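Local coordinates for isocitrate dehydrogenase [NAD] subunit 2 (Saccharomyces cerevisiae, PDB 3BLX), which catalyses, together with subunit 1, the NAD-dependent oxidative decarboxylation of isocitrate to 2-oxoglutarate in the mitochondrial citric acid cycle, at the interface of chains B and A. Residues are numbered along the deposited sequence; one frame, centred on the assembly and turned at random. Chains: chain A, Isocitrate dehydrogenase [NAD] subunit 2; chain B, Isocitrate dehydrogenase [NAD] subunit 1.

Contact 1: the interface of chains B and A. Residues chain B 90-91; chain A 190, 193.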
ATOM      1  N   HIS B  90     -11.100 -35.145 -14.605  1.00 49.24           N
ATOM      2  CA  HIS B  90     -12.436 -35.023 -14.038  1.00 45.50           C
ATOM      3  C   HIS B  90     -12.873 -36.332 -13.359  1.00 53.14           C
ATOM      4  O   HIS B  90     -12.034 -37.166 -12.997  1.00 40.47           O
ATOM      5  CB  HIS B  90     -13.425 -34.547 -15.098  1.00 52.87           C
ATOM      6  CG  HIS B  90     -13.025 -33.257 -15.763  1.00 73.99           C
ATOM      7  ND1 HIS B  90     -12.339 -33.213 -16.960  1.00 86.05           N
ATOM      8  CD2 HIS B  90     -13.212 -31.965 -15.395  1.00 58.61           C
ATOM      9  CE1 HIS B  90     -12.129 -31.953 -17.304  1.00 71.01           C
ATOM     10  NE2 HIS B  90     -12.647 -31.177 -16.372  1.00 43.37           N
ATOM     11  N   GLY B  91     -14.167 -36.512 -13.139  1.00 36.47           N
ATOM     12  CA  GLY B  91     -14.583 -37.694 -12.415  1.00 41.56           C
ATOM     13  C   GLY B  91     -14.400 -37.531 -10.907  1.00 52.64           C
ATOM     14  O   GLY B  91     -13.434 -36.935 -10.427  1.00 48.89           O
TER
ATOM     15  N   SER A 190     -12.840 -33.742 -23.029  1.00 73.94           N
ATOM     16  CA  SER A 190     -13.750 -34.636 -22.296  1.00 71.76           C
ATOM     17  C   SER A 190     -15.229 -34.308 -22.486  1.00 68.74           C
ATOM     18  O   SER A 190     -15.742 -33.386 -21.881  1.00 68.92           O
ATOM     19  CB  SER A 190     -13.418 -34.649 -20.805  1.00 76.19           C
ATOM     20  OG  SER A 190     -14.266 -35.549 -20.121  1.00 66.95           O
ATOM     21  N   GLN A 193     -17.755 -33.614 -19.309  1.00127.76           N
ATOM     22  CA  GLN A 193     -17.431 -32.517 -18.392  1.00122.16           C
ATOM     23  C   GLN A 193     -17.392 -31.156 -19.102  1.00107.45           C
ATOM     24  O   GLN A 193     -17.136 -30.119 -18.482  1.00 99.00           O
ATOM     25  CB  GLN A 193     -16.109 -32.803 -17.670  1.00113.11           C
ATOM     26  CG  GLN A 193     -16.208 -33.928 -16.631  1.00115.52           C
ATOM     27  CD  GLN A 193     -16.774 -33.468 -15.284  1.00127.47           C
ATOM     28  OE1 GLN A 193     -16.079 -32.831 -14.480  1.00120.53           O
ATOM     29  NE2 GLN A 193     -18.034 -33.809 -15.029  1.00121.11           N
TER
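One face of the B:His90 imidazole is covered by the aliphatic stem of A:Gln193: its CB lies 3.6 Å above the ring plane, over the ring centre, a CH-pi contact. Both residues belong to the heteromeric interface of an isocitrate/isopropylmalate dehydrogenase. The spread of distances supports this centring, since CB is 3.9 Å from the ring nitrogen ND1 and 4.0 Å from NE2. The terminal amide does not stack on the imidazole; the two planes are 61° apart, and the carboxamide oxygen OE1 is directed toward the CB, CG and CD2 side of the histidine. At 2.70 Å resolution the closeness of this oxygen to ring carbons bears no weight.

The two side chains run past each other in opposite directions, tip of one toward stem of the other. In A:Gln193 a bend at chi2 (-82°) carries CD and the carboxamide back past B:His90 CB, while CB stays over the ring. Burial is evenly shared, 42 Å² for each of the two residues. A:Ser190 stands at the margin, with CB 4.2 Å from ND1 of the imidazole. B:Gly91 begins helix 91-99, and its backbone N lies 4.4 Å from A:Gln193 OE1, too far for a bond. A:Gln193 sits in the loop that leads into helix 195-208, shortly after A:Lys189, by similarity a residue critical for catalysis.

Contact 2: the interface of chains B and A. Residues chain B 84, 87-88, 276; chain A 189-190, 220, 222-223.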
ATOM      1  N   PRO B  84     -12.643 -42.172 -19.791  1.00 80.58           N
ATOM      2  CA  PRO B  84     -12.190 -40.860 -20.278  1.00 80.21           C
ATOM      3  C   PRO B  84     -12.100 -39.826 -19.146  1.00 83.21           C
ATOM      4  O   PRO B  84     -11.254 -38.931 -19.211  1.00 78.47           O
ATOM      5  CB  PRO B  84     -13.272 -40.466 -21.310  1.00 53.55           C
ATOM      6  CG  PRO B  84     -13.933 -41.748 -21.699  1.00 65.12           C
ATOM      7  CD  PRO B  84     -13.874 -42.621 -20.467  1.00 78.23           C
ATOM      8  N   GLN B  87      -8.686 -39.894 -17.083  1.00 63.47           N
ATOM      9  CA  GLN B  87      -7.557 -39.489 -17.928  1.00 74.31           C
ATOM     10  C   GLN B  87      -7.471 -37.973 -18.145  1.00 59.81           C
ATOM     11  O   GLN B  87      -6.409 -37.443 -18.444  1.00 61.96           O
ATOM     12  CB  GLN B  87      -7.569 -40.244 -19.279  1.00 86.73           C
ATOM     13  CG  GLN B  87      -7.437 -41.782 -19.158  1.00 97.48           C
ATOM     14  CD  GLN B  87      -7.673 -42.535 -20.483  1.00110.22           C
ATOM     15  OE1 GLN B  87      -7.972 -41.930 -21.523  1.00 95.68           O
ATOM     16  NE2 GLN B  87      -7.536 -43.863 -20.437  1.00 89.31           N
ATOM     17  N   THR B  88      -8.587 -37.277 -17.991  1.00 70.04           N
ATOM     18  CA  THR B  88      -8.615 -35.839 -18.270  1.00 73.30           C
ATOM     19  C   THR B  88      -8.579 -34.959 -17.009  1.00 62.24           C
ATOM     20  O   THR B  88      -8.382 -33.755 -17.102  1.00 64.24           O
ATOM     21  CB  THR B  88      -9.818 -35.443 -19.160  1.00 56.79           C
ATOM     22  OG1 THR B  88     -11.019 -36.002 -18.626  1.00 67.06           O
ATOM     23  CG2 THR B  88      -9.643 -35.978 -20.543  1.00 71.30           C
ATOM     24  N   VAL B 276      -3.070 -42.406 -20.874  1.00 48.86           N
ATOM     25  CA  VAL B 276      -4.111 -41.976 -21.806  1.00 93.00           C
ATOM     26  C   VAL B 276      -4.433 -42.933 -22.976  1.00102.23           C
ATOM     27  O   VAL B 276      -5.621 -43.219 -23.259  1.00 71.61           O
ATOM     28  CB  VAL B 276      -3.782 -40.558 -22.348  1.00 97.28           C
ATOM     29  CG1 VAL B 276      -4.386 -39.468 -21.439  1.00 88.91           C
ATOM     30  CG2 VAL B 276      -2.269 -40.388 -22.474  1.00 69.65           C
TER
ATOM     31  N   LYS A 189     -12.470 -32.257 -26.369  1.00 37.45           N
ATOM     32  CA  LYS A 189     -12.021 -32.487 -24.988  1.00 50.62           C
ATOM     33  C   LYS A 189     -13.162 -33.170 -24.194  1.00 57.18           C
ATOM     34  O   LYS A 189     -14.304 -33.188 -24.652  1.00 38.24           O
ATOM     35  CB  LYS A 189     -11.572 -31.173 -24.331  1.00 45.56           C
ATOM     36  CG  LYS A 189     -10.262 -31.247 -23.555  1.00 72.63           C
ATOM     37  CD  LYS A 189     -10.177 -32.530 -22.724  1.00 80.19           C
ATOM     38  CE  LYS A 189      -9.379 -32.340 -21.433  1.00 93.24           C
ATOM     39  NZ  LYS A 189      -7.941 -32.020 -21.645  1.00 67.49           N
ATOM     40  N   SER A 190     -12.840 -33.742 -23.029  1.00 73.94           N
ATOM     41  CA  SER A 190     -13.750 -34.636 -22.296  1.00 71.76           C
ATOM     42  C   SER A 190     -15.229 -34.308 -22.486  1.00 68.74           C
ATOM     43  O   SER A 190     -15.742 -33.386 -21.881  1.00 68.92           O
ATOM     44  CB  SER A 190     -13.418 -34.649 -20.805  1.00 76.19           C
ATOM     45  OG  SER A 190     -14.266 -35.549 -20.121  1.00 66.95           O
ATOM     46  N   LEU A 220     -10.402 -37.989 -28.277  1.00 25.63           N
ATOM     47  CA  LEU A 220     -10.033 -37.014 -27.249  1.00 31.48           C
ATOM     48  C   LEU A 220      -8.796 -36.315 -27.733  1.00 33.67           C
ATOM     49  O   LEU A 220      -7.901 -36.966 -28.243  1.00 29.82           O
ATOM     50  CB  LEU A 220      -9.738 -37.675 -25.900  1.00 29.04           C
ATOM     51  CG  LEU A 220     -10.896 -38.043 -24.971  1.00 47.57           C
ATOM     52  CD1 LEU A 220     -10.375 -38.410 -23.576  1.00 44.50           C
ATOM     53  CD2 LEU A 220     -11.920 -36.913 -24.896  1.00 42.42           C
ATOM     54  N   ASP A 222      -6.404 -35.238 -26.115  1.00 32.90           N
ATOM     55  CA  ASP A 222      -5.275 -35.900 -25.439  1.00 34.04           C
ATOM     56  C   ASP A 222      -4.734 -37.072 -26.261  1.00 37.16           C
ATOM     57  O   ASP A 222      -3.533 -37.201 -26.444  1.00 41.76           O
ATOM     58  CB  ASP A 222      -5.667 -36.475 -24.074  1.00 43.51           C
ATOM     59  CG  ASP A 222      -6.332 -35.470 -23.156  1.00 71.38           C
ATOM     60  OD1 ASP A 222      -7.140 -34.649 -23.634  1.00 83.49           O
ATOM     61  OD2 ASP A 222      -6.063 -35.531 -21.935  1.00 69.06           O
ATOM     62  N   ASN A 223      -5.623 -37.946 -26.730  1.00 34.03           N
ATOM     63  CA  ASN A 223      -5.197 -39.152 -27.426  1.00 36.21           C
ATOM     64  C   ASN A 223      -4.632 -38.818 -28.802  1.00 37.57           C
ATOM     65  O   ASN A 223      -3.600 -39.336 -29.225  1.00 35.90           O
ATOM     66  CB  ASN A 223      -6.347 -40.162 -27.538  1.00 39.81           C
ATOM     67  CG  ASN A 223      -6.848 -40.643 -26.179  1.00 55.11           C
ATOM     68  OD1 ASN A 223      -6.090 -40.731 -25.205  1.00 62.09           O
ATOM     69  ND2 ASN A 223      -8.139 -40.965 -26.112  1.00 55.81           N
TER
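B:Thr88 presents its methyl and hydroxyl to A:Lys189 and A:Ser190, and its hydroxyl OG1 donates a hydrogen bond to the backbone O of B:Pro84, 3.0 Å away. This bond stays within chain B. The C=O...OG1 angle is 139° and the hydroxyl is tilted 25° from the carbonyl plane. With chi1 at 50°, OG1 lies between the backbone N and the carbonyl carbon, where it can turn back on the short helix while CG2 projects across the interface. That methyl meets A:Lys189 tip to tip, at 3.8 Å from CE, and A:Leu220 CD1 at 4.0 Å. A:Ser190 adds its CB 3.5 Å from B:Thr88 OG1.

The side chain of A:Asp222 crosses B:Thr88 at about a right angle, its carboxylate OD2 3.9 Å from B:Thr88 CG2. Its OD1 is 3.4 Å from A:Lys189 NZ, a weak salt bridge within chain A, with the lysine chain bent at chi2, chi3 and chi4. Replacing B:Thr88 by alanine would probably leave A:Leu220 CD1 without its methyl partner, thin the packing on A:Lys189 CE and leave B:Pro84 O without the hydroxyl bonded to it.

Farther along, A:Asn223 OD1 is modelled 3.2 Å from the backbone O of B:Val276, a clash of two acceptors. Turning the amide over could instead offer ND2 as a donor, but the bond is doubtful.

A:Asp222 is a ligand for magnesium and substrate by similarity, and no metal or substrate is bound in this apo form. As in the family, where this lysine and aspartate reach into the neighbouring subunit's site, they probably complete a ligand pocket belonging mainly to subunit 1. In the fold, A:Leu220 closes strand 215-220, A:Asp222 and A:Asn223 lie in the first turn of helix 221-230, and A:Lys189 follows strand 183-188; these elements meet helix 84-88 and the B:Val276 loop of chain B.

The C-alpha centres of contact 1 and contact 2 lie about 9 Å apart, and A:Ser190 takes part in both. Neighbouring stretches of each chain span them: in chain B, helix 84-88, with the B:Val276 loop, serves contact 2 and the turn into helix 91-99 serves contact 1; in chain A, the segment between strand 183-188 and helix 195-208 reaches both. They therefore form one continuous strip of the subunit 1-subunit 2 interface in the octamer. Since A:Lys189 lies on this strip, a shift of either subunit would probably be felt at the ligand pocket, a plausible route for allosteric motion.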